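Local coordinates for hypothetical membrane protein (Corynebacterium glutamicum, PDB 6JS9) that binds heme through its N-terminal domain and probably passes it on as part of the heme uptake machinery of Corynebacteria, at residues A[20-25]-A[172-177]. Residues are numbered along the deposited sequence; the frame is centred on the assembly and turned at random.
Sequences SFRNYI and ALDPTG. With HEM (protoporphyrin IX containing Fe), chain C.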
loop_
_atom_site.group_PDB
_atom_site.type_symbol
_atom_site.label_atom_id
_atom_site.label_comp_id
_atom_site.label_asym_id
_atom_site.label_seq_id
_atom_site.Cartn_x
_atom_site.Cartn_y
_atom_site.Cartn_z
ATOM N N SER A 20 4.615 -12.632 2.027
ATOM C CA SER A 20 4.193 -13.599 3.041
ATOM C C SER A 20 2.756 -13.358 3.480
ATOM O O SER A 20 2.046 -14.308 3.832
ATOM C CB SER A 20 5.124 -13.555 4.253
ATOM O OG SER A 20 4.916 -12.373 5.009
ATOM N N PHE A 21 2.308 -12.102 3.471
ATOM C CA PHE A 21 0.910 -11.839 3.782
ATOM C C PHE A 21 -0.007 -12.340 2.671
ATOM O O PHE A 21 -1.036 -12.970 2.945
ATOM C CB PHE A 21 0.684 -10.353 4.033
ATOM C CG PHE A 21 -0.694 -10.043 4.519
ATOM C CD1 PHE A 21 -1.110 -10.487 5.770
ATOM C CD2 PHE A 21 -1.580 -9.323 3.735
ATOM C CE1 PHE A 21 -2.374 -10.206 6.228
ATOM C CE2 PHE A 21 -2.849 -9.041 4.192
ATOM C CZ PHE A 21 -3.248 -9.487 5.440
ATOM N N ARG A 22 0.341 -12.064 1.407
ATOM C CA ARG A 22 -0.469 -12.581 0.303
ATOM C C ARG A 22 -0.549 -14.100 0.353
ATOM O O ARG A 22 -1.605 -14.681 0.071
ATOM C CB ARG A 22 0.090 -12.125 -1.054
ATOM C CG ARG A 22 0.183 -10.605 -1.222
ATOM C CD ARG A 22 0.310 -10.175 -2.690
ATOM N NE ARG A 22 1.393 -10.843 -3.408
ATOM C CZ ARG A 22 2.680 -10.534 -3.279
ATOM N NH1 ARG A 22 3.052 -9.571 -2.449
ATOM N NH2 ARG A 22 3.590 -11.197 -3.971
ATOM N N ASN A 23 0.568 -14.759 0.695
ATOM C CA ASN A 23 0.579 -16.212 0.803
ATOM C C ASN A 23 -0.249 -16.667 1.994
ATOM O O ASN A 23 -1.025 -17.624 1.891
ATOM C CB ASN A 23 2.013 -16.723 0.944
ATOM C CG ASN A 23 2.797 -16.681 -0.359
ATOM O OD1 ASN A 23 2.233 -16.580 -1.450
ATOM N ND2 ASN A 23 4.112 -16.787 -0.244
ATOM N N TYR A 24 -0.074 -15.997 3.134
ATOM C CA TYR A 24 -0.888 -16.258 4.312
ATOM C C TYR A 24 -2.377 -16.231 3.965
ATOM O O TYR A 24 -3.121 -17.156 4.316
ATOM C CB TYR A 24 -0.530 -15.231 5.393
ATOM C CG TYR A 24 -1.549 -15.099 6.491
ATOM C CD1 TYR A 24 -1.741 -16.118 7.424
ATOM C CD2 TYR A 24 -2.318 -13.951 6.601
ATOM C CE1 TYR A 24 -2.676 -15.988 8.423
ATOM C CE2 TYR A 24 -3.248 -13.807 7.601
ATOM C CZ TYR A 24 -3.430 -14.834 8.510
ATOM O OH TYR A 24 -4.373 -14.698 9.502
ATOM N N ILE A 25 -2.805 -15.209 3.209
ATOM C CA ILE A 25 -4.212 -15.046 2.834
ATOM C C ILE A 25 -4.645 -16.130 1.852
ATOM O O ILE A 25 -5.721 -16.725 1.994
ATOM C CB ILE A 25 -4.450 -13.641 2.236
ATOM C CG1 ILE A 25 -4.416 -12.548 3.313
ATOM C CG2 ILE A 25 -5.756 -13.596 1.386
ATOM C CD1 ILE A 25 -5.362 -12.772 4.473
ATOM N N ALA A 172 10.584 -5.353 7.383
ATOM C CA ALA A 172 10.656 -5.196 5.940
ATOM C C ALA A 172 9.377 -5.706 5.292
ATOM O O ALA A 172 8.796 -6.710 5.722
ATOM C CB ALA A 172 11.863 -5.941 5.377
ATOM N N LEU A 173 8.927 -4.995 4.275
ATOM C CA LEU A 173 7.804 -5.405 3.457
ATOM C C LEU A 173 8.342 -5.674 2.055
ATOM O O LEU A 173 9.558 -5.745 1.854
ATOM C CB LEU A 173 6.703 -4.338 3.497
ATOM C CG LEU A 173 6.116 -3.960 4.865
ATOM C CD1 LEU A 173 5.194 -2.739 4.711
ATOM C CD2 LEU A 173 5.377 -5.147 5.564
ATOM N N ASP A 174 7.447 -5.871 1.090
ATOM C CA ASP A 174 7.907 -6.039 -0.278
ATOM C C ASP A 174 8.621 -4.759 -0.704
ATOM O O ASP A 174 8.230 -3.665 -0.279
ATOM C CB ASP A 174 6.747 -6.308 -1.243
ATOM C CG ASP A 174 6.268 -7.758 -1.225
ATOM O OD1 ASP A 174 6.851 -8.589 -0.512
ATOM O OD2 ASP A 174 5.300 -8.057 -1.954
ATOM N N PRO A 175 9.677 -4.851 -1.505
ATOM C CA PRO A 175 10.252 -3.635 -2.083
ATOM C C PRO A 175 9.269 -2.981 -3.045
ATOM O O PRO A 175 8.404 -3.637 -3.631
ATOM C CB PRO A 175 11.505 -4.141 -2.805
ATOM C CG PRO A 175 11.277 -5.606 -2.998
ATOM C CD PRO A 175 10.477 -6.046 -1.822
ATOM N N THR A 176 9.391 -1.665 -3.193
ATOM C CA THR A 176 8.578 -0.983 -4.189
ATOM C C THR A 176 9.250 -1.073 -5.550
ATOM O O THR A 176 10.470 -1.205 -5.656
ATOM C CB THR A 176 8.332 0.484 -3.811
ATOM O OG1 THR A 176 9.575 1.128 -3.520
ATOM C CG2 THR A 176 7.412 0.585 -2.592
ATOM N N GLY A 177 8.431 -1.026 -6.598
ATOM C CA GLY A 177 8.930 -1.106 -7.953
ATOM C C GLY A 177 8.113 -0.236 -8.880
ATOM O O GLY A 177 7.066 0.309 -8.510
HETATM C CHA HEM C . -0.342 -14.607 10.856
HETATM C CHB HEM C . -3.071 -10.595 10.591
HETATM C CHC HEM C . -6.886 -12.923 12.522
HETATM C CHD HEM C . -4.023 -16.789 13.205
HETATM C C1A HEM C . -0.751 -13.313 10.585
HETATM C C2A HEM C . 0.026 -12.284 9.925
HETATM C C3A HEM C . -0.713 -11.173 9.840
HETATM C C4A HEM C . -2.004 -11.462 10.450
HETATM C CMA HEM C . -0.248 -9.834 9.205
HETATM C CAA HEM C . 1.456 -12.480 9.405
HETATM C CBA HEM C . 1.415 -13.325 8.132
HETATM C CGA HEM C . 2.806 -13.402 7.568
HETATM O O1A HEM C . 3.199 -12.472 6.808
HETATM O O2A HEM C . 3.511 -14.395 7.897
HETATM C C1B HEM C . -4.324 -10.874 11.097
HETATM C C2B HEM C . -5.407 -9.907 11.215
HETATM C C3B HEM C . -6.473 -10.541 11.750
HETATM C C4B HEM C . -6.091 -11.934 11.977
HETATM C CMB HEM C . -5.262 -8.422 10.769
HETATM C CAB HEM C . -7.902 -10.026 12.094
HETATM C CBB HEM C . -8.333 -8.772 11.901
HETATM C C1C HEM C . -6.452 -14.183 12.901
HETATM C C2C HEM C . -7.254 -15.220 13.516
HETATM C C3C HEM C . -6.464 -16.293 13.706
HETATM C C4C HEM C . -5.138 -15.969 13.202
HETATM C CMC HEM C . -8.744 -15.021 13.859
HETATM C CAC HEM C . -6.815 -17.670 14.332
HETATM C CBC HEM C . -8.011 -17.976 14.829
HETATM C C1D HEM C . -2.788 -16.558 12.618
HETATM C C2D HEM C . -1.673 -17.496 12.533
HETATM C C3D HEM C . -0.658 -16.889 11.886
HETATM C C4D HEM C . -1.088 -15.551 11.538
HETATM C CMD HEM C . -1.659 -18.944 13.081
HETATM C CAD HEM C . 0.730 -17.475 11.525
HETATM C CBD HEM C . 0.538 -18.146 10.159
HETATM C CGD HEM C . 1.813 -18.757 9.627
HETATM O O1D HEM C . 1.700 -19.626 8.729
HETATM O O2D HEM C . 2.935 -18.401 10.085
HETATM N NA HEM C . -1.982 -12.772 10.881
HETATM N NB HEM C . -4.784 -12.093 11.577
HETATM N NC HEM C . -5.182 -14.684 12.710
HETATM N ND HEM C . -2.380 -15.389 11.992
HETATM FE FE HEM C . -3.673 -13.833 11.506
#
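Arg22 and Asp174 form a salt bridge between helix 19-26 and the loop that leads into strand 177-183. Asp174 points its CB toward the helix, with CG beside its own backbone N. CG lies 3.9 Å from Arg22 NH1 and comes in at the edge of the guanidinium, in its plane. OD2 makes the bond itself, 2.8 Å from Arg22 NH1, and the N-H...OD2 angle is 148°, moderately bent. The donor sits nearly in line with the C-O bond of OD2. The two flat groups are turned 69° apart, and NH2 stays 4.1 Å from Asp174 OD2, so the pair is single-pronged rather than a two-pronged clasp. Arg22 reaches the loop because its chain bends at chi3 (-53°). NH1 has a second acceptor in Gly16 O. The other carboxylate oxygen, Asp174 OD1, accepts from Gln19 N at the start of the helix. The acid therefore ties together a helix side chain and the backbone at the helix start.

The same helix carries the axial heme ligand, Tyr24, and two further heme contacts. Tyr24 OH binds the heme iron at 2.3 Å, and it is also hydrogen-bonded to His77 NE2. The heme carbon CHA lies over one face of its ring. Ser20 OG is hydrogen-bonded to propionate oxygen O1A of the heme, but the very short 2.5 Å between them is doubtful. Phe21 CD1 touches the heme methyl CMA at 3.6 Å.

Arg22 itself stays away from the heme. Its charge is met by Asp174, which probably keeps both groups ionised although the arginine is buried. The carboxylate is also likely to suit the positive end of the helix dipole, while the salt bridge joins the heme-binding helix of this N-terminal HtaA domain to the loop before strand 177-183.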